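Local coordinates for protein WZI (Escherichia coli, PDB 2YNK) that is an outer-membrane beta-barrel lectin that binds carbohydrate and underpins assembly of the group 1 capsule on the cell surface, at residues P286-G291 against G311-H316. Residues are numbered along the deposited sequence; the frame is centred on the assembly and turned at random.
Sequences PVSFYG and GIEGHH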
ATOM      1  N   PRO A 286      13.181   4.597 -19.081  1.00 64.21           N
ATOM      2  CA  PRO A 286      12.060   4.055 -18.338  1.00 63.32           C
ATOM      3  C   PRO A 286      12.401   4.061 -16.849  1.00 62.37           C
ATOM      4  O   PRO A 286      12.502   3.013 -16.203  1.00 59.99           O
ATOM      5  CB  PRO A 286      11.952   2.648 -18.896  1.00 64.23           C
ATOM      6  CG  PRO A 286      13.369   2.263 -19.162  1.00 64.95           C
ATOM      7  CD  PRO A 286      14.116   3.530 -19.477  1.00 65.39           C
ATOM      8  N   VAL A 287      12.587   5.275 -16.343  1.00 61.15           N
ATOM      9  CA  VAL A 287      13.073   5.528 -15.009  1.00 60.50           C
ATOM     10  C   VAL A 287      12.202   6.634 -14.441  1.00 60.58           C
ATOM     11  O   VAL A 287      11.772   7.523 -15.178  1.00 61.27           O
ATOM     12  CB  VAL A 287      14.542   5.997 -15.040  1.00 61.77           C
ATOM     13  CG1 VAL A 287      15.006   6.437 -13.657  1.00 62.50           C
ATOM     14  CG2 VAL A 287      15.438   4.897 -15.582  1.00 61.25           C
ATOM     15  N   SER A 288      11.918   6.568 -13.146  1.00 58.38           N
ATOM     16  CA  SER A 288      11.193   7.635 -12.479  1.00 57.82           C
ATOM     17  C   SER A 288      11.810   7.888 -11.133  1.00 57.44           C
ATOM     18  O   SER A 288      12.527   7.047 -10.603  1.00 58.43           O
ATOM     19  CB  SER A 288       9.728   7.266 -12.285  1.00 57.57           C
ATOM     20  OG  SER A 288       9.141   6.818 -13.488  1.00 60.08           O
ATOM     21  N   PHE A 289      11.534   9.055 -10.579  1.00 58.41           N
ATOM     22  CA  PHE A 289      11.853   9.292  -9.192  1.00 61.73           C
ATOM     23  C   PHE A 289      10.651   9.905  -8.490  1.00 60.89           C
ATOM     24  O   PHE A 289       9.838  10.600  -9.113  1.00 61.54           O
ATOM     25  CB  PHE A 289      13.142  10.110  -9.024  1.00 66.61           C
ATOM     26  CG  PHE A 289      13.072  11.518  -9.549  1.00 70.09           C
ATOM     27  CD1 PHE A 289      13.342  11.794 -10.886  1.00 74.20           C
ATOM     28  CD2 PHE A 289      12.799  12.580  -8.693  1.00 73.11           C
ATOM     29  CE1 PHE A 289      13.306  13.102 -11.367  1.00 77.86           C
ATOM     30  CE2 PHE A 289      12.766  13.891  -9.164  1.00 77.46           C
ATOM     31  CZ  PHE A 289      13.018  14.154 -10.504  1.00 78.65           C
ATOM     32  N   TYR A 290      10.534   9.597  -7.199  1.00 56.92           N
ATOM     33  CA  TYR A 290       9.378   9.975  -6.411  1.00 54.50           C
ATOM     34  C   TYR A 290       9.763  10.395  -4.991  1.00 55.41           C
ATOM     35  O   TYR A 290      10.844  10.071  -4.502  1.00 53.34           O
ATOM     36  CB  TYR A 290       8.390   8.814  -6.367  1.00 51.30           C
ATOM     37  CG  TYR A 290       8.994   7.496  -5.915  1.00 50.06           C
ATOM     38  CD1 TYR A 290       9.143   7.207  -4.556  1.00 48.35           C
ATOM     39  CD2 TYR A 290       9.408   6.540  -6.841  1.00 48.58           C
ATOM     40  CE1 TYR A 290       9.697   6.014  -4.136  1.00 47.81           C
ATOM     41  CE2 TYR A 290       9.962   5.338  -6.426  1.00 49.17           C
ATOM     42  CZ  TYR A 290      10.101   5.079  -5.066  1.00 48.85           C
ATOM     43  OH  TYR A 290      10.644   3.893  -4.628  1.00 47.94           O
ATOM     44  N   GLY A 291       8.853  11.114  -4.340  1.00 57.40           N
ATOM     45  CA  GLY A 291       9.055  11.603  -2.975  1.00 57.20           C
ATOM     46  C   GLY A 291       7.751  11.853  -2.234  1.00 55.94           C
ATOM     47  O   GLY A 291       6.706  12.075  -2.847  1.00 55.38           O
ATOM     48  N   GLY A 311      12.650   8.134  -3.446  1.00 55.55           N
ATOM     49  CA  GLY A 311      13.125   6.963  -4.175  1.00 55.78           C
ATOM     50  C   GLY A 311      13.272   7.148  -5.679  1.00 57.27           C
ATOM     51  O   GLY A 311      12.842   8.150  -6.264  1.00 57.85           O
ATOM     52  N   ILE A 312      13.890   6.157  -6.302  1.00 57.53           N
ATOM     53  CA  ILE A 312      14.123   6.162  -7.732  1.00 58.76           C
ATOM     54  C   ILE A 312      13.811   4.756  -8.222  1.00 58.32           C
ATOM     55  O   ILE A 312      14.178   3.778  -7.566  1.00 57.83           O
ATOM     56  CB  ILE A 312      15.582   6.571  -8.038  1.00 60.67           C
ATOM     57  CG1 ILE A 312      15.820   6.682  -9.541  1.00 62.41           C
ATOM     58  CG2 ILE A 312      16.568   5.594  -7.414  1.00 59.68           C
ATOM     59  CD1 ILE A 312      17.253   7.019  -9.891  1.00 65.04           C
ATOM     60  N   GLU A 313      13.113   4.652  -9.352  1.00 58.37           N
ATOM     61  CA  GLU A 313      12.708   3.347  -9.891  1.00 57.47           C
ATOM     62  C   GLU A 313      12.992   3.251 -11.384  1.00 59.23           C
ATOM     63  O   GLU A 313      12.971   4.256 -12.096  1.00 59.48           O
ATOM     64  CB  GLU A 313      11.223   3.073  -9.628  1.00 57.41           C
ATOM     65  CG  GLU A 313      10.290   4.215 -10.007  1.00 58.73           C
ATOM     66  CD  GLU A 313       8.817   3.865  -9.867  1.00 59.40           C
ATOM     67  OE1 GLU A 313       8.385   2.838 -10.437  1.00 58.32           O
ATOM     68  OE2 GLU A 313       8.087   4.626  -9.188  1.00 61.71           O
ATOM     69  N   GLY A 314      13.264   2.027 -11.838  1.00 59.26           N
ATOM     70  CA  GLY A 314      13.470   1.737 -13.248  1.00 59.19           C
ATOM     71  C   GLY A 314      12.750   0.470 -13.664  1.00 59.08           C
ATOM     72  O   GLY A 314      12.449  -0.389 -12.832  1.00 57.12           O
ATOM     73  N   HIS A 315      12.479   0.361 -14.963  1.00 59.27           N
ATOM     74  CA  HIS A 315      11.680  -0.727 -15.512  1.00 58.41           C
ATOM     75  C   HIS A 315      12.175  -1.042 -16.901  1.00 60.22           C
ATOM     76  O   HIS A 315      12.149  -0.191 -17.776  1.00 62.33           O
ATOM     77  CB  HIS A 315      10.216  -0.313 -15.554  1.00 58.53           C
ATOM     78  CG  HIS A 315       9.664   0.112 -14.214  1.00 57.81           C
ATOM     79  ND1 HIS A 315       9.161  -0.761 -13.330  1.00 56.21           N
ATOM     80  CD2 HIS A 315       9.549   1.369 -13.630  1.00 57.63           C
ATOM     81  CE1 HIS A 315       8.741  -0.102 -12.238  1.00 54.75           C
ATOM     82  NE2 HIS A 315       8.979   1.199 -12.421  1.00 55.30           N
ATOM     83  N   HIS A 316      12.636  -2.266 -17.118  1.00 58.65           N
ATOM     84  CA  HIS A 316      13.372  -2.604 -18.318  1.00 57.95           C
ATOM     85  C   HIS A 316      12.875  -3.893 -18.899  1.00 59.74           C
ATOM     86  O   HIS A 316      12.363  -4.743 -18.180  1.00 57.01           O
ATOM     87  CB  HIS A 316      14.856  -2.730 -17.994  1.00 57.10           C
ATOM     88  CG  HIS A 316      15.435  -1.535 -17.274  1.00 57.76           C
ATOM     89  ND1 HIS A 316      15.693  -0.369 -17.891  1.00 59.93           N
ATOM     90  CD2 HIS A 316      15.819  -1.364 -15.944  1.00 56.92           C
ATOM     91  CE1 HIS A 316      16.210   0.506 -17.007  1.00 58.79           C
ATOM     92  NE2 HIS A 316      16.287  -0.105 -15.818  1.00 57.05           N
TER
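Neighbouring antiparallel strands of the Wzi barrel meet where Ser288 pairs with Glu313 and Tyr290 with Gly311, as hydrogen-bonded pairs. Ser288 N donates to Glu313 O (2.7 Å), and Glu313 N to Ser288 O (2.8 Å). Pro286, without an N-H to donate, joins through its carbonyl, Pro286 O accepting His315 N (2.9 Å). Opposite Tyr290, Gly311 has no side chain, and the phenol ring lies over its backbone, with Gly311 CA 3.9 Å from the ring centroid in a CH-pi contact. With Tyr290 CG between backbone N and carbonyl carbon (chi1 53°), the ring can lie there, and its hydroxyl reaches Glu328 on the next strand. As in other transmembrane barrels, the two faces differ: Val287, Phe289 and Ile312 share an apolar outer one, probably facing the membrane, with Val287 CG1 4.2 Å from Ile312 CG1. Ser288, Tyr290 and Glu313 look into the barrel, partly covered by helix 8-19, whose Asp19 bonds Ser288 OG. The Glu313 carboxylate stands almost perpendicular to the Tyr290 ring; Glu313 OE1 accepts His315 NE2 (2.6 Å) on its anti lone pair, while Asn324 bonds His315 ND1. Asp19 stands near OE1; Lys276, salt-bridged to OE2, and Tyr156, bonded to OE1, probably offset this repulsion.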